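Local coordinates for protein enoyl-CoA hydratase (Mycobacterium tuberculosis, PDB 5KJP) that probably catalyses the reversible addition of water to the double bond of 2-enoyl-CoA thioesters, a step of fatty acid metabolism, at residues L60-L65 against T102-A107; A108-A113 against V128-S133; K216-E221 against M235-P240. All coordinates share one frame; numbering follows the deposited sequence.

Contact 1 (L60-L65 against T102-A107)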
loop_
_atom_site.group_PDB
_atom_site.type_symbol
_atom_site.label_atom_id
_atom_site.label_comp_id
_atom_site.label_asym_id
_atom_site.label_seq_id
_atom_site.Cartn_x
_atom_site.Cartn_y
_atom_site.Cartn_z
ATOM N N LEU A 60 -14.400 -0.696 28.938
ATOM C CA LEU A 60 -13.183 -0.313 28.233
ATOM C C LEU A 60 -13.460 -0.188 26.740
ATOM O O LEU A 60 -14.215 -0.981 26.173
ATOM C CB LEU A 60 -12.063 -1.326 28.473
ATOM C CG LEU A 60 -11.487 -1.406 29.892
ATOM C CD1 LEU A 60 -10.450 -2.531 29.994
ATOM C CD2 LEU A 60 -10.877 -0.068 30.298
ATOM N N SER A 61 -12.842 0.804 26.110
ATOM C CA SER A 61 -13.055 1.050 24.686
ATOM C C SER A 61 -11.773 0.907 23.869
ATOM O O SER A 61 -11.796 0.394 22.753
ATOM C CB SER A 61 -13.649 2.443 24.473
ATOM O OG SER A 61 -14.959 2.528 25.025
ATOM N N VAL A 62 -10.659 1.367 24.431
ATOM C CA VAL A 62 -9.384 1.429 23.720
ATOM C C VAL A 62 -8.253 1.066 24.677
ATOM O O VAL A 62 -8.337 1.346 25.875
ATOM C CB VAL A 62 -9.130 2.851 23.124
ATOM C CG1 VAL A 62 -7.733 2.959 22.505
ATOM C CG2 VAL A 62 -10.192 3.209 22.086
ATOM N N ALA A 63 -7.201 0.435 24.162
ATOM C CA ALA A 63 -6.001 0.208 24.958
ATOM C C ALA A 63 -4.786 0.916 24.361
ATOM O O ALA A 63 -4.715 1.151 23.151
ATOM C CB ALA A 63 -5.720 -1.270 25.091
ATOM N N ILE A 64 -3.841 1.259 25.229
ATOM C CA ILE A 64 -2.546 1.770 24.810
ATOM C C ILE A 64 -1.458 0.867 25.362
ATOM O O ILE A 64 -1.451 0.546 26.558
ATOM C CB ILE A 64 -2.303 3.211 25.297
ATOM C CG1 ILE A 64 -3.397 4.152 24.775
ATOM C CG2 ILE A 64 -0.909 3.688 24.887
ATOM C CD1 ILE A 64 -3.347 5.535 25.412
ATOM N N LEU A 65 -0.555 0.440 24.489
ATOM C CA LEU A 65 0.588 -0.365 24.905
ATOM C C LEU A 65 1.860 0.471 24.861
ATOM O O LEU A 65 2.160 1.110 23.852
ATOM C CB LEU A 65 0.741 -1.598 24.017
ATOM C CG LEU A 65 2.035 -2.401 24.219
ATOM C CD1 LEU A 65 2.086 -3.017 25.627
ATOM C CD2 LEU A 65 2.170 -3.473 23.148
ATOM N N THR A 102 -9.828 -7.261 19.638
ATOM C CA THR A 102 -10.979 -6.780 18.886
ATOM C C THR A 102 -11.090 -5.257 18.955
ATOM O O THR A 102 -11.300 -4.588 17.944
ATOM C CB THR A 102 -12.259 -7.424 19.415
ATOM O OG1 THR A 102 -12.171 -8.843 19.227
ATOM C CG2 THR A 102 -13.493 -6.879 18.693
ATOM N N LYS A 103 -10.937 -4.717 20.157
ATOM C CA LYS A 103 -11.007 -3.274 20.358
ATOM C C LYS A 103 -9.708 -2.607 19.885
ATOM O O LYS A 103 -8.690 -3.277 19.746
ATOM C CB LYS A 103 -11.292 -2.973 21.830
ATOM C CG LYS A 103 -12.687 -3.420 22.258
ATOM C CD LYS A 103 -12.929 -3.212 23.753
ATOM C CE LYS A 103 -14.271 -3.796 24.165
ATOM N NZ LYS A 103 -14.423 -3.849 25.647
ATOM N N PRO A 104 -9.743 -1.288 19.615
ATOM C CA PRO A 104 -8.534 -0.625 19.107
ATOM C C PRO A 104 -7.373 -0.626 20.105
ATOM O O PRO A 104 -7.552 -0.493 21.320
ATOM C CB PRO A 104 -9.004 0.812 18.826
ATOM C CG PRO A 104 -10.482 0.710 18.679
ATOM C CD PRO A 104 -10.904 -0.379 19.624
ATOM N N LEU A 105 -6.177 -0.806 19.558
ATOM C CA LEU A 105 -4.952 -0.798 20.330
ATOM C C LEU A 105 -3.970 0.188 19.721
ATOM O O LEU A 105 -3.675 0.135 18.524
ATOM C CB LEU A 105 -4.338 -2.198 20.377
ATOM C CG LEU A 105 -2.973 -2.322 21.050
ATOM C CD1 LEU A 105 -3.039 -1.954 22.538
ATOM C CD2 LEU A 105 -2.435 -3.735 20.847
ATOM N N ILE A 106 -3.466 1.083 20.558
ATOM C CA ILE A 106 -2.458 2.053 20.151
ATOM C C ILE A 106 -1.127 1.708 20.809
ATOM O O ILE A 106 -1.079 1.489 22.019
ATOM C CB ILE A 106 -2.861 3.487 20.563
ATOM C CG1 ILE A 106 -4.208 3.870 19.945
ATOM C CG2 ILE A 106 -1.766 4.489 20.184
ATOM C CD1 ILE A 106 -4.931 4.977 20.705
ATOM N N ALA A 107 -0.052 1.652 20.025
ATOM C CA ALA A 107 1.276 1.505 20.613
ATOM C C ALA A 107 1.920 2.878 20.810
ATOM O O ALA A 107 1.999 3.670 19.869
ATOM C CB ALA A 107 2.159 0.610 19.737
#
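Ala63, Ile64 and Leu65 lie level with Leu105, Ile106 and Ala107, joining two neighbouring parallel strands in the sheet of the crotonase fold. Ala63 N donates to Pro104 O at 3.0 Å. Ile106 N then donates to Ala63 O at 2.9 Å, and Leu65 N donates to Ile106 O at 2.7 Å. Ala63 and Ile106 therefore each use both N-H and C=O across the strand pair. The side chains sort onto two faces. On the face of Ala63, Leu65 and Ala107, Leu105 has CG anti to its backbone N (chi1 175°). This carries Leu105 CD1 across to the other strand, 3.8 Å from Ala63 CB and 4.1 Å from Leu65 CB. Phe96 packs on Leu65 and Leu105. On the face of Ile64 and Ile106, Val62 CG1 meets Ile106 CD1 at 3.9 Å. Helix 193-205 covers Val62 and Ile64 through Ile204 and Ile198. At its other edge, strand 62-65 bonds to Leu26 and Ile28 of strand 25-30. Pro104 also packs on Leu168 of a second subunit. Ahead of the paired residues, Asp55 takes the backbone N-H groups of Thr102 and Lys103, which fixes the start of the second segment. The extended side chain of Lys103 runs alongside the first segment, with Lys103 CB 3.5 Å from Ser61 O. Lys103 NZ bonds to Leu54 O and also donates to Leu60 O at 2.9 Å, approaching that oxygen from 35° out of the carbonyl plane.

Contact 2 (A108-A113 against V128-S133)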
loop_
_atom_site.group_PDB
_atom_site.type_symbol
_atom_site.label_atom_id
_atom_site.label_comp_id
_atom_site.label_asym_id
_atom_site.label_seq_id
_atom_site.Cartn_x
_atom_site.Cartn_y
_atom_site.Cartn_z
ATOM N N ALA A 108 2.356 3.162 22.037
ATOM C CA ALA A 108 3.052 4.412 22.339
ATOM C C ALA A 108 4.541 4.145 22.496
ATOM O O ALA A 108 4.988 3.616 23.521
ATOM C CB ALA A 108 2.486 5.062 23.603
ATOM N N VAL A 109 5.305 4.526 21.478
ATOM C CA VAL A 109 6.696 4.099 21.358
ATOM C C VAL A 109 7.688 5.195 21.743
ATOM O O VAL A 109 7.646 6.300 21.203
ATOM C CB VAL A 109 7.003 3.630 19.919
ATOM C CG1 VAL A 109 8.488 3.261 19.766
ATOM C CG2 VAL A 109 6.098 2.450 19.543
ATOM N N GLU A 110 8.550 4.862 22.697
ATOM C CA GLU A 110 9.739 5.639 23.039
ATOM C C GLU A 110 10.954 4.749 22.786
ATOM O O GLU A 110 10.844 3.515 22.830
ATOM C CB GLU A 110 9.725 6.088 24.510
ATOM C CG GLU A 110 8.509 6.902 24.954
ATOM C CD GLU A 110 8.645 8.394 24.687
ATOM O OE1 GLU A 110 9.738 8.845 24.276
ATOM O OE2 GLU A 110 7.650 9.121 24.908
ATOM N N GLY A 111 12.108 5.366 22.542
ATOM C CA GLY A 111 13.357 4.629 22.429
ATOM C C GLY A 111 13.301 3.584 21.331
ATOM O O GLY A 111 12.835 3.864 20.235
ATOM N N TYR A 112 13.747 2.368 21.627
ATOM C CA TYR A 112 13.770 1.323 20.609
ATOM C C TYR A 112 12.579 0.376 20.683
ATOM O O TYR A 112 12.228 -0.119 21.761
ATOM C CB TYR A 112 15.057 0.504 20.713
ATOM C CG TYR A 112 16.279 1.222 20.201
ATOM C CD1 TYR A 112 16.538 1.304 18.841
ATOM C CD2 TYR A 112 17.176 1.817 21.078
ATOM C CE1 TYR A 112 17.654 1.960 18.363
ATOM C CE2 TYR A 112 18.299 2.477 20.609
ATOM C CZ TYR A 112 18.531 2.544 19.248
ATOM O OH TYR A 112 19.644 3.197 18.769
ATOM N N ALA A 113 11.964 0.152 19.524
ATOM C CA ALA A 113 11.039 -0.954 19.302
ATOM C C ALA A 113 11.666 -1.869 18.260
ATOM O O ALA A 113 11.509 -1.643 17.053
ATOM C CB ALA A 113 9.675 -0.451 18.828
ATOM N N VAL A 128 1.835 5.729 17.940
ATOM C CA VAL A 128 2.346 7.039 18.309
ATOM C C VAL A 128 3.795 6.850 18.715
ATOM O O VAL A 128 4.097 6.003 19.560
ATOM C CB VAL A 128 1.542 7.656 19.467
ATOM C CG1 VAL A 128 2.148 8.998 19.885
ATOM C CG2 VAL A 128 0.075 7.811 19.058
ATOM N N ALA A 129 4.704 7.602 18.107
ATOM C CA ALA A 129 6.117 7.395 18.401
ATOM C C ALA A 129 6.854 8.701 18.667
ATOM O O ALA A 129 6.619 9.715 17.998
ATOM C CB ALA A 129 6.786 6.634 17.252
ATOM N N ALA A 130 7.744 8.671 19.651
ATOM C CA ALA A 130 8.624 9.802 19.917
ATOM C C ALA A 130 9.509 10.066 18.706
ATOM O O ALA A 130 9.880 9.140 17.992
ATOM C CB ALA A 130 9.474 9.543 21.156
ATOM N N ARG A 131 9.849 11.331 18.478
ATOM C CA ARG A 131 10.647 11.710 17.317
ATOM C C ARG A 131 12.040 11.088 17.341
ATOM O O ARG A 131 12.703 11.003 16.308
ATOM C CB ARG A 131 10.756 13.237 17.227
ATOM C CG ARG A 131 9.447 13.908 16.854
ATOM C CD ARG A 131 9.594 15.416 16.684
ATOM N NE ARG A 131 8.329 16.008 16.254
ATOM C CZ ARG A 131 7.952 16.115 14.984
ATOM N NH1 ARG A 131 8.751 15.683 14.015
ATOM N NH2 ARG A 131 6.780 16.661 14.683
ATOM N N ASP A 132 12.492 10.654 18.516
ATOM C CA ASP A 132 13.820 10.057 18.622
ATOM C C ASP A 132 13.756 8.545 18.813
ATOM O O ASP A 132 14.747 7.919 19.190
ATOM C CB ASP A 132 14.608 10.702 19.767
ATOM C CG ASP A 132 13.940 10.514 21.116
ATOM O OD1 ASP A 132 12.744 10.157 21.149
ATOM O OD2 ASP A 132 14.614 10.735 22.144
ATOM N N SER A 133 12.596 7.956 18.547
ATOM C CA SER A 133 12.466 6.508 18.663
ATOM C C SER A 133 12.864 5.835 17.345
ATOM O O SER A 133 13.082 6.507 16.332
ATOM C CB SER A 133 11.040 6.109 19.072
ATOM O OG SER A 133 10.080 6.439 18.083
HETATM O O HOH W 1 12.055 8.275 22.997
#
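Val109 grips the neighbouring strand in parallel register, its N donating to Val128 O at 2.7 Å and its O accepting from Ala130 N at 2.8 Å. Val109 CB lies beside Ala129 CB at 4.0 Å. Val109 CG1, anti to the backbone N (chi1 177°), reaches Ser133 CB at 3.9 Å. A type I turn from Ala130 to Ser133 brings that serine back. Ala130 O there takes two bonds, from Ser133 N at 3.0 Å and from Ser133 OG at 2.7 Å. The hydroxyl lies in the carbonyl plane, on a lone pair. Beyond the strand pair, Glu110 OE1 and Asp132 OD1 stand 4.5 Å apart. One water donates to both carboxylates and accepts from Gly111 N, which probably eases the repulsion. Glu110 OE1 also bonds Gly191 N, and OE2 bonds Ala193 N at the start of helix 193-205. Gly111 has a positive phi of 58° and turns the chain out of the first strand. Strand 112-114 then pairs with 134-136. Both segments thus leave the main sheet together for a smaller one, as in the coiled, repeating turns of the crotonase spiral.

Contact 3 (K216-E221 against M235-P240)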
loop_
_atom_site.group_PDB
_atom_site.type_symbol
_atom_site.label_atom_id
_atom_site.label_comp_id
_atom_site.label_asym_id
_atom_site.label_seq_id
_atom_site.Cartn_x
_atom_site.Cartn_y
_atom_site.Cartn_z
ATOM N N LYS A 216 -13.111 -1.201 12.692
ATOM C CA LYS A 216 -11.844 -1.916 12.746
ATOM C C LYS A 216 -11.998 -3.310 12.153
ATOM O O LYS A 216 -11.141 -3.777 11.399
ATOM C CB LYS A 216 -11.321 -2.004 14.183
ATOM C CG LYS A 216 -10.161 -2.973 14.333
ATOM C CD LYS A 216 -9.522 -2.924 15.716
ATOM C CE LYS A 216 -8.605 -4.124 15.910
ATOM N NZ LYS A 216 -7.792 -4.031 17.164
ATOM N N ARG A 217 -13.098 -3.970 12.496
ATOM C CA ARG A 217 -13.364 -5.305 11.997
ATOM C C ARG A 217 -13.417 -5.342 10.469
ATOM O O ARG A 217 -12.860 -6.241 9.842
ATOM C CB ARG A 217 -14.671 -5.837 12.580
ATOM C CG ARG A 217 -14.927 -7.271 12.211
ATOM C CD ARG A 217 -16.114 -7.853 12.955
ATOM N NE ARG A 217 -16.467 -9.157 12.404
ATOM C CZ ARG A 217 -17.608 -9.786 12.649
ATOM N NH1 ARG A 217 -18.516 -9.233 13.445
ATOM N NH2 ARG A 217 -17.840 -10.968 12.095
ATOM N N ILE A 218 -14.083 -4.364 9.865
ATOM C CA ILE A 218 -14.214 -4.359 8.412
ATOM C C ILE A 218 -12.850 -4.104 7.769
ATOM O O ILE A 218 -12.470 -4.799 6.831
ATOM C CB ILE A 218 -15.250 -3.312 7.939
ATOM C CG1 ILE A 218 -16.662 -3.772 8.316
ATOM C CG2 ILE A 218 -15.163 -3.096 6.426
ATOM C CD1 ILE A 218 -17.673 -2.647 8.390
ATOM N N ILE A 219 -12.096 -3.140 8.285
ATOM C CA ILE A 219 -10.779 -2.860 7.708
ATOM C C ILE A 219 -9.837 -4.071 7.824
ATOM O O ILE A 219 -9.160 -4.431 6.856
ATOM C CB ILE A 219 -10.133 -1.623 8.353
ATOM C CG1 ILE A 219 -10.914 -0.362 7.947
ATOM C CG2 ILE A 219 -8.664 -1.505 7.939
ATOM C CD1 ILE A 219 -10.428 0.918 8.608
ATOM N N THR A 220 -9.821 -4.721 8.986
ATOM C CA THR A 220 -8.947 -5.882 9.182
ATOM C C THR A 220 -9.411 -7.101 8.375
ATOM O O THR A 220 -8.606 -7.756 7.724
ATOM C CB THR A 220 -8.830 -6.284 10.684
ATOM O OG1 THR A 220 -10.101 -6.720 11.181
ATOM C CG2 THR A 220 -8.326 -5.115 11.534
ATOM N N GLU A 221 -10.704 -7.404 8.403
ATOM C CA GLU A 221 -11.193 -8.608 7.734
ATOM C C GLU A 221 -11.269 -8.475 6.212
ATOM O O GLU A 221 -11.182 -9.474 5.499
ATOM C CB GLU A 221 -12.565 -9.001 8.287
ATOM C CG GLU A 221 -12.526 -9.388 9.758
ATOM C CD GLU A 221 -13.845 -9.947 10.264
ATOM O OE1 GLU A 221 -14.748 -10.195 9.440
ATOM O OE2 GLU A 221 -13.970 -10.149 11.489
HETATM N N MSE A 235 -21.734 -5.890 4.683
HETATM C CA MSE A 235 -23.128 -5.686 5.070
HETATM C C MSE A 235 -23.499 -6.437 6.350
HETATM O O MSE A 235 -24.240 -5.924 7.188
HETATM C CB MSE A 235 -24.055 -6.118 3.927
HETATM C CG MSE A 235 -25.531 -5.842 4.171
HETATM SE SE MSE A 235 -25.899 -3.964 4.546
HETATM C CE MSE A 235 -25.741 -3.261 2.737
ATOM N N LYS A 236 -22.981 -7.654 6.493
ATOM C CA LYS A 236 -23.267 -8.485 7.664
ATOM C C LYS A 236 -22.777 -7.818 8.945
ATOM O O LYS A 236 -23.364 -7.982 10.014
ATOM C CB LYS A 236 -22.615 -9.858 7.523
ATOM C CG LYS A 236 -22.996 -10.615 6.261
ATOM C CD LYS A 236 -22.065 -11.803 6.060
ATOM C CE LYS A 236 -22.474 -12.644 4.862
ATOM N NZ LYS A 236 -21.381 -13.572 4.449
ATOM N N ILE A 237 -21.686 -7.077 8.830
ATOM C CA ILE A 237 -21.132 -6.368 9.973
ATOM C C ILE A 237 -21.874 -5.042 10.173
ATOM O O ILE A 237 -22.053 -4.583 11.306
ATOM C CB ILE A 237 -19.620 -6.137 9.787
ATOM C CG1 ILE A 237 -18.896 -7.483 9.669
ATOM C CG2 ILE A 237 -19.042 -5.320 10.937
ATOM C CD1 ILE A 237 -17.447 -7.362 9.237
ATOM N N LEU A 238 -22.342 -4.448 9.075
ATOM C CA LEU A 238 -23.016 -3.148 9.126
ATOM C C LEU A 238 -24.367 -3.179 9.833
ATOM O O LEU A 238 -24.693 -2.271 10.598
ATOM C CB LEU A 238 -23.223 -2.591 7.714
ATOM C CG LEU A 238 -22.006 -2.113 6.922
ATOM C CD1 LEU A 238 -22.450 -1.551 5.582
ATOM C CD2 LEU A 238 -21.253 -1.064 7.711
ATOM N N VAL A 239 -25.163 -4.204 9.553
ATOM C CA VAL A 239 -26.559 -4.219 9.992
ATOM C C VAL A 239 -26.725 -4.095 11.519
ATOM O O VAL A 239 -27.508 -3.261 11.971
ATOM C CB VAL A 239 -27.291 -5.485 9.483
ATOM C CG1 VAL A 239 -28.667 -5.610 10.127
ATOM C CG2 VAL A 239 -27.413 -5.436 7.971
ATOM N N PRO A 240 -25.976 -4.888 12.317
ATOM C CA PRO A 240 -26.155 -4.736 13.769
ATOM C C PRO A 240 -25.791 -3.343 14.287
ATOM O O PRO A 240 -26.331 -2.915 15.308
ATOM C CB PRO A 240 -25.202 -5.786 14.351
ATOM C CG PRO A 240 -25.072 -6.803 13.279
ATOM C CD PRO A 240 -25.068 -6.008 12.008
#
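Ile237 packs on Arg217, Ile218 and Glu221 in an antiparallel helix-helix contact near the C-terminal end of the chain. The short segments run at 175° to each other, with their axes 10.3 Å apart. No hydrogen bond crosses between them. Ile237 carries the largest share of the contact. Ile237 CD1 sits 3.8 Å from Ile218 CG1 and 3.9 Å from Glu221 OE1, so one methyl meets both an apolar and a charged side chain. Ile237 CG2 lies 3.9 Å from Ile218 CD1, and the two isoleucine side chains lie alongside and point opposite ways. Farther along, Ile218 CD1 meets Leu238 CD2 at 4.0 Å, with the side chains at about a right angle. Crotonases have a C-terminal group of helices that takes part in subunit assembly, and this helix pair belongs to it. Leu151 of a second subunit packs on Ile218, and Val145 of that subunit packs on Leu238. A second subunit thus packs against both helices of the pair. Toward the more exposed side lies Arg217. Its CG is anti to the backbone N (chi1 -174°), and the chain stays extended to NE, which carries the guanidinium across to the other helix. Ile237 CG1 lies over the centre of one guanidinium face. Arg217 NE forms a salt bridge with Glu221 OE2 at 2.8 Å, one helical turn on. This bond helps to hold the flat group against Ile237. NE meets that oxygen from above the carboxylate plane, 43° out of it. The carboxylate carbon, Glu221 CD, lies at the edge of the guanidinium, in its plane.

Overall arrangement
From the N terminus the three contacts follow in series, with none enclosing or crossing another. Contact 1 closes the excursion between strands 62-67 and 105-109. Contact 2 opens where it ends, on the same strand 105-109, and closes a shorter excursion through helix 116-123. Their centres are about 17 Å apart. Strand 105-109 links them: Leu65 O probably accepts from Ala108 N, and Ala107 O from Val128 N. Contact 3 closes the loop between helices 209-221 and 230-242. Its centre lies about 31 Å from that of contact 2, on the opposite side of the chain's centre. Lys216 ties helix 209-221 to contact 1, its NZ bonding Lys103 O.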